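Local structure of diacylglycerol kinase (Bacillus anthracis, 3S40) at residues H124-D129 and K218-T223; R89-I94 and H292-Y297. The protein probably catalyses the ATP-dependent phosphorylation of diacylglycerol to phosphatidic acid. One frame throughout, in Å; residues are numbered along the deposited sequence.

Interaction 1: residues H124-D129 and K218-T223; sequences HVKPVD and KCDDGT
Asp129 holds the 218-223 loop at two points. Its backbone N donates to Cys219 O at 2.9 Å, and its carboxylate takes the N-H of Gly222 on the syn side of OD2, with Gly222 N 2.8 Å from Asp129 OD2. Asp129 CG lies anti to the carbonyl carbon, beside the backbone N (chi1 -51°); Asp129 OD2 comes 3.3 Å from Asp220 CA. Farther back along the strand Lys126 reaches out, its chain extended beyond CG and crossing Asp220 at about a right angle. Its NZ makes a salt bridge with Asp220 OD2 at 2.9 Å, approaching from above the carboxylate plane. That same oxygen also accepts from a water that donates to Pro127 O as well. Alongside these polar contacts, Val128 CG1 packs 4.2 Å from Cys219 SG, and Phe103 of helix 102-106 touches both side chains.

In the second shell, Gly291 N binds Asp129 OD1 and steadies the carboxylate. Within the loop, Asp221 OD2 accepts from Thr223 N at 3.1 Å while its OD1 pairs with Lys258. This last turn, just before strand 224-230, is an Asx turn, and the contact as a whole ties the loop to strand 125-133 in this two-domain lipid-kinase fold.

Interaction 2: residues R89-I94 and H292-Y297; sequences RPTLAI and HFTMIY
Strands 91-94 and 292-296 run in roughly the same direction, 45° apart and 4.6 Å at closest approach, and meet in a single parallel bridge between Leu92 and Met295. Strand 91-96 is an outermost strand of the parallel sheet of the kinase domain, whereas 284-296 belongs to an antiparallel sheet, so the bridge joins two sheets of the fold. Leu92 N donates to Thr294 O at 2.9 Å, and Leu92 O accepts from Ile296 N. Two waters extend the pairing where the strands diverge: one links Pro90 O to Thr294 N, the other Ile94 N to Ile296 O.

Met295, present as selenomethionine, turns its methyl CE back to the neighbouring strand through a bend at chi3 (60°). The methyl lies 3.7 Å from Leu92 CD2 and also touches Ile94 CD1, with Leu83 and Val76 of helix 73-83 meeting the leucine and isoleucine. Ile296 CG1 rests 3.6 Å from Ala93 CB. Thr91 and Thr294 cross at about a right angle, their OG1 atoms hydrogen-bonded at 2.8 Å.

Late in strand 284-296, His292 and Phe293 form a classic beta bulge opposite Val128, and Arg89 packs against it. Its guanidinium lies flat on the imidazole, planes 7° apart, while its CD meets the edge of the Phe293 ring at CE1. Ala84 O binds His292 NE2 and Leu86 O binds Arg89 NH1, which fixes both stacked groups from the same loop. Side-on, the guanidinium grips one backbone oxygen with two nitrogens: Arg89 NE is 3.0 Å from His292 O, tilted from the carbonyl plane, and Arg89 NH2 is 3.2 Å from His292 O, in that plane and on a lone pair.

Overall arrangement
The centres of interactions 1 and 2 lie about 10 Å apart, and the two contacts share an antiparallel sheet in which strands 125-133 and 284-296 are neighbours. Between them, Val128 N lies 2.8 Å from Phe293 O, a probable hydrogen bond, and the Tyr297 ring packs on Lys126 CB. Along the chain the order is 89-94, 124-129, 218-223, 292-297, so interaction 2 brackets interaction 1. One contact joins this sheet to the parallel sheet of the kinase domain, the other to the loop leading into strand 224-230 of the second antiparallel sheet. Together they make the paired strands a bridge between the two halves of the enzyme.

Interaction 1: residues H124-D129 and K218-T223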
loop_
_atom_site.group_PDB
_atom_site.type_symbol
_atom_site.label_atom_id
_atom_site.label_comp_id
_atom_site.label_asym_id
_atom_site.label_seq_id
_atom_site.Cartn_x
_atom_site.Cartn_y
_atom_site.Cartn_z
ATOM N N HIS A 124 -18.543 -2.130 -2.988
ATOM C CA HIS A 124 -18.002 -1.270 -4.053
ATOM C C HIS A 124 -16.558 -1.651 -4.301
ATOM O O HIS A 124 -15.732 -1.638 -3.386
ATOM C CB HIS A 124 -18.079 0.186 -3.655
ATOM C CG HIS A 124 -19.475 0.666 -3.422
ATOM N ND1 HIS A 124 -20.472 0.527 -4.363
ATOM C CD2 HIS A 124 -20.041 1.286 -2.358
ATOM C CE1 HIS A 124 -21.596 1.034 -3.885
ATOM N NE2 HIS A 124 -21.361 1.504 -2.673
ATOM N N VAL A 125 -16.259 -2.018 -5.538
ATOM C CA VAL A 125 -14.991 -2.651 -5.838
ATOM C C VAL A 125 -14.324 -1.943 -7.000
ATOM O O VAL A 125 -14.996 -1.504 -7.935
ATOM C CB VAL A 125 -15.200 -4.114 -6.239
ATOM C CG1 VAL A 125 -13.916 -4.679 -6.774
ATOM C CG2 VAL A 125 -15.715 -4.937 -5.043
ATOM N N LYS A 126 -13.007 -1.810 -6.939
ATOM C CA LYS A 126 -12.281 -1.218 -8.056
ATOM C C LYS A 126 -10.941 -1.895 -8.246
ATOM O O LYS A 126 -10.409 -2.520 -7.313
ATOM C CB LYS A 126 -12.101 0.291 -7.880
ATOM C CG LYS A 126 -11.086 0.686 -6.827
ATOM C CD LYS A 126 -10.909 2.196 -6.852
ATOM C CE LYS A 126 -9.731 2.639 -6.019
ATOM N NZ LYS A 126 -9.247 3.980 -6.483
ATOM N N PRO A 127 -10.401 -1.797 -9.467
ATOM C CA PRO A 127 -9.083 -2.371 -9.753
ATOM C C PRO A 127 -8.011 -1.487 -9.184
ATOM O O PRO A 127 -8.151 -0.264 -9.183
ATOM C CB PRO A 127 -9.020 -2.402 -11.293
ATOM C CG PRO A 127 -10.054 -1.458 -11.752
ATOM C CD PRO A 127 -11.102 -1.345 -10.682
ATOM N N VAL A 128 -6.953 -2.113 -8.696
ATOM C CA VAL A 128 -5.862 -1.400 -8.060
ATOM C C VAL A 128 -4.579 -1.961 -8.632
ATOM O O VAL A 128 -4.481 -3.164 -8.875
ATOM C CB VAL A 128 -5.918 -1.601 -6.530
ATOM C CG1 VAL A 128 -4.661 -1.089 -5.858
ATOM C CG2 VAL A 128 -7.168 -0.923 -5.960
ATOM N N ASP A 129 -3.614 -1.089 -8.904
ATOM C CA ASP A 129 -2.346 -1.529 -9.483
ATOM C C ASP A 129 -1.406 -2.050 -8.386
ATOM O O ASP A 129 -1.454 -1.579 -7.248
ATOM C CB ASP A 129 -1.648 -0.379 -10.247
ATOM C CG ASP A 129 -2.571 0.324 -11.265
ATOM O OD1 ASP A 129 -3.558 -0.300 -11.742
ATOM O OD2 ASP A 129 -2.298 1.511 -11.584
ATOM N N LYS A 218 -1.324 8.053 -7.497
ATOM C CA LYS A 218 -2.619 7.367 -7.508
ATOM C C LYS A 218 -2.376 5.870 -7.562
ATOM O O LYS A 218 -1.464 5.423 -8.271
ATOM C CB LYS A 218 -3.433 7.731 -8.747
ATOM C CG LYS A 218 -3.828 9.186 -8.877
ATOM C CD LYS A 218 -4.972 9.542 -7.944
ATOM C CE LYS A 218 -5.367 10.999 -8.162
ATOM N NZ LYS A 218 -6.415 11.489 -7.217
ATOM N N CYS A 219 -3.191 5.086 -6.846
ATOM C CA CYS A 219 -2.957 3.643 -6.826
ATOM C C CYS A 219 -3.458 2.934 -8.096
ATOM O O CYS A 219 -3.170 1.753 -8.304
ATOM C CB CYS A 219 -3.610 2.997 -5.593
ATOM S SG CYS A 219 -5.433 3.039 -5.625
ATOM N N ASP A 220 -4.219 3.641 -8.930
ATOM C CA ASP A 220 -4.883 3.016 -10.083
ATOM C C ASP A 220 -4.752 3.794 -11.410
ATOM O O ASP A 220 -5.577 3.614 -12.315
ATOM C CB ASP A 220 -6.374 2.824 -9.778
ATOM C CG ASP A 220 -7.073 4.138 -9.460
ATOM O OD1 ASP A 220 -6.379 5.181 -9.431
ATOM O OD2 ASP A 220 -8.307 4.135 -9.234
ATOM N N ASP A 221 -3.741 4.651 -11.539
ATOM C CA ASP A 221 -3.582 5.395 -12.796
ATOM C C ASP A 221 -2.632 4.736 -13.814
ATOM O O ASP A 221 -2.317 5.318 -14.843
ATOM C CB ASP A 221 -3.208 6.852 -12.550
ATOM C CG ASP A 221 -1.787 7.024 -12.013
ATOM O OD1 ASP A 221 -1.395 8.197 -11.805
ATOM O OD2 ASP A 221 -1.078 6.008 -11.791
ATOM N N GLY A 222 -2.197 3.516 -13.528
ATOM C CA GLY A 222 -1.385 2.761 -14.463
ATOM C C GLY A 222 0.079 3.157 -14.536
ATOM O O GLY A 222 0.816 2.683 -15.404
ATOM N N THR A 223 0.512 4.038 -13.645
ATOM C CA THR A 223 1.925 4.418 -13.602
ATOM C C THR A 223 2.408 4.482 -12.165
ATOM O O THR A 223 1.606 4.468 -11.221
ATOM C CB THR A 223 2.200 5.795 -14.264
ATOM O OG1 THR A 223 1.639 6.837 -13.458
ATOM C CG2 THR A 223 1.618 5.870 -15.676
HETATM O O HOH W 1 -9.558 1.829 -10.415
#

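Interaction 2: residues R89-I94 and H292-Y297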
loop_
_atom_site.group_PDB
_atom_site.type_symbol
_atom_site.label_atom_id
_atom_site.label_comp_id
_atom_site.label_asym_id
_atom_site.label_seq_id
_atom_site.Cartn_x
_atom_site.Cartn_y
_atom_site.Cartn_z
ATOM N N ARG A 89 -6.805 -14.681 -7.684
ATOM C CA ARG A 89 -6.764 -13.701 -6.606
ATOM C C ARG A 89 -8.145 -13.108 -6.346
ATOM O O ARG A 89 -8.645 -12.312 -7.130
ATOM C CB ARG A 89 -5.797 -12.576 -6.950
ATOM C CG ARG A 89 -4.418 -13.062 -7.361
ATOM C CD ARG A 89 -3.527 -11.897 -7.780
ATOM N NE ARG A 89 -4.051 -11.187 -8.943
ATOM C CZ ARG A 89 -3.952 -11.612 -10.202
ATOM N NH1 ARG A 89 -3.371 -12.769 -10.490
ATOM N NH2 ARG A 89 -4.465 -10.883 -11.184
ATOM N N PRO A 90 -8.766 -13.491 -5.228
ATOM C CA PRO A 90 -10.058 -12.887 -4.880
ATOM C C PRO A 90 -9.941 -11.380 -4.607
ATOM O O PRO A 90 -8.866 -10.851 -4.343
ATOM C CB PRO A 90 -10.452 -13.605 -3.578
ATOM C CG PRO A 90 -9.158 -14.075 -2.993
ATOM C CD PRO A 90 -8.235 -14.367 -4.170
ATOM N N THR A 91 -11.082 -10.714 -4.652
ATOM C CA THR A 91 -11.222 -9.374 -4.122
ATOM C C THR A 91 -10.733 -9.286 -2.684
ATOM O O THR A 91 -10.969 -10.192 -1.854
ATOM C CB THR A 91 -12.672 -8.926 -4.204
ATOM O OG1 THR A 91 -13.079 -8.964 -5.576
ATOM C CG2 THR A 91 -12.862 -7.471 -3.658
ATOM N N LEU A 92 -10.042 -8.191 -2.395
ATOM C CA LEU A 92 -9.484 -7.959 -1.062
ATOM C C LEU A 92 -10.139 -6.729 -0.411
ATOM O O LEU A 92 -10.513 -5.771 -1.102
ATOM C CB LEU A 92 -7.959 -7.797 -1.166
ATOM C CG LEU A 92 -7.087 -7.697 0.086
ATOM C CD1 LEU A 92 -7.155 -8.978 0.919
ATOM C CD2 LEU A 92 -5.641 -7.390 -0.306
ATOM N N ALA A 93 -10.292 -6.768 0.909
ATOM C CA ALA A 93 -10.835 -5.648 1.677
ATOM C C ALA A 93 -10.040 -5.504 2.964
ATOM O O ALA A 93 -9.463 -6.474 3.453
ATOM C CB ALA A 93 -12.309 -5.842 1.965
ATOM N N ILE A 94 -9.988 -4.287 3.494
ATOM C CA ILE A 94 -9.192 -4.000 4.687
ATOM C C ILE A 94 -10.075 -3.376 5.737
ATOM O O ILE A 94 -10.826 -2.462 5.445
ATOM C CB ILE A 94 -8.058 -2.976 4.371
ATOM C CG1 ILE A 94 -7.124 -3.522 3.285
ATOM C CG2 ILE A 94 -7.280 -2.611 5.642
ATOM C CD1 ILE A 94 -6.133 -2.482 2.785
ATOM N N HIS A 292 -4.072 -5.287 -10.959
ATOM C CA HIS A 292 -3.705 -6.639 -10.528
ATOM C C HIS A 292 -4.605 -7.151 -9.406
ATOM O O HIS A 292 -4.921 -8.336 -9.364
ATOM C CB HIS A 292 -2.239 -6.652 -10.080
ATOM C CG HIS A 292 -1.658 -8.016 -9.887
ATOM N ND1 HIS A 292 -1.483 -8.910 -10.923
ATOM C CD2 HIS A 292 -1.192 -8.635 -8.774
ATOM C CE1 HIS A 292 -0.929 -10.018 -10.459
ATOM N NE2 HIS A 292 -0.738 -9.876 -9.157
ATOM N N PHE A 293 -4.998 -6.265 -8.492
ATOM C CA PHE A 293 -5.978 -6.608 -7.468
ATOM C C PHE A 293 -7.278 -5.906 -7.770
ATOM O O PHE A 293 -7.297 -4.866 -8.423
ATOM C CB PHE A 293 -5.528 -6.143 -6.071
ATOM C CG PHE A 293 -4.421 -6.977 -5.467
ATOM C CD1 PHE A 293 -4.205 -8.278 -5.880
ATOM C CD2 PHE A 293 -3.617 -6.455 -4.457
ATOM C CE1 PHE A 293 -3.193 -9.051 -5.297
ATOM C CE2 PHE A 293 -2.602 -7.217 -3.886
ATOM C CZ PHE A 293 -2.388 -8.513 -4.314
ATOM N N THR A 294 -8.360 -6.490 -7.277
ATOM C CA THR A 294 -9.609 -5.783 -7.071
ATOM C C THR A 294 -9.783 -5.594 -5.560
ATOM O O THR A 294 -9.548 -6.521 -4.771
ATOM C CB THR A 294 -10.814 -6.567 -7.643
ATOM O OG1 THR A 294 -10.939 -7.821 -6.957
ATOM C CG2 THR A 294 -10.615 -6.832 -9.138
HETATM N N MSE A 295 -10.231 -4.407 -5.162
HETATM C CA MSE A 295 -10.369 -4.092 -3.758
HETATM C C MSE A 295 -11.672 -3.370 -3.452
HETATM O O MSE A 295 -12.190 -2.594 -4.259
HETATM C CB MSE A 295 -9.166 -3.267 -3.295
HETATM C CG MSE A 295 -7.853 -3.921 -3.651
HETATM SE SE MSE A 295 -6.310 -3.394 -2.579
HETATM C CE MSE A 295 -6.923 -3.938 -0.801
ATOM N N ILE A 296 -12.204 -3.643 -2.272
ATOM C CA ILE A 296 -13.334 -2.898 -1.748
ATOM C C ILE A 296 -12.871 -1.480 -1.457
ATOM O O ILE A 296 -11.792 -1.280 -0.908
ATOM C CB ILE A 296 -13.851 -3.516 -0.438
ATOM C CG1 ILE A 296 -14.511 -4.871 -0.708
ATOM C CG2 ILE A 296 -14.836 -2.556 0.252
ATOM C CD1 ILE A 296 -15.833 -4.789 -1.470
ATOM N N TYR A 297 -13.683 -0.491 -1.793
ATOM C CA TYR A 297 -13.297 0.875 -1.485
ATOM C C TYR A 297 -14.524 1.734 -1.201
ATOM O O TYR A 297 -15.662 1.240 -1.243
ATOM C CB TYR A 297 -12.477 1.464 -2.651
ATOM C CG TYR A 297 -13.333 1.862 -3.842
ATOM C CD1 TYR A 297 -13.499 3.196 -4.174
ATOM C CD2 TYR A 297 -13.987 0.899 -4.617
ATOM C CE1 TYR A 297 -14.275 3.574 -5.254
ATOM C CE2 TYR A 297 -14.768 1.255 -5.699
ATOM C CZ TYR A 297 -14.906 2.613 -6.010
ATOM O OH TYR A 297 -15.678 3.022 -7.067
HETATM O O HOH W 2 -7.664 -9.055 -6.250
HETATM O O HOH W 3 -11.272 -2.270 1.957
#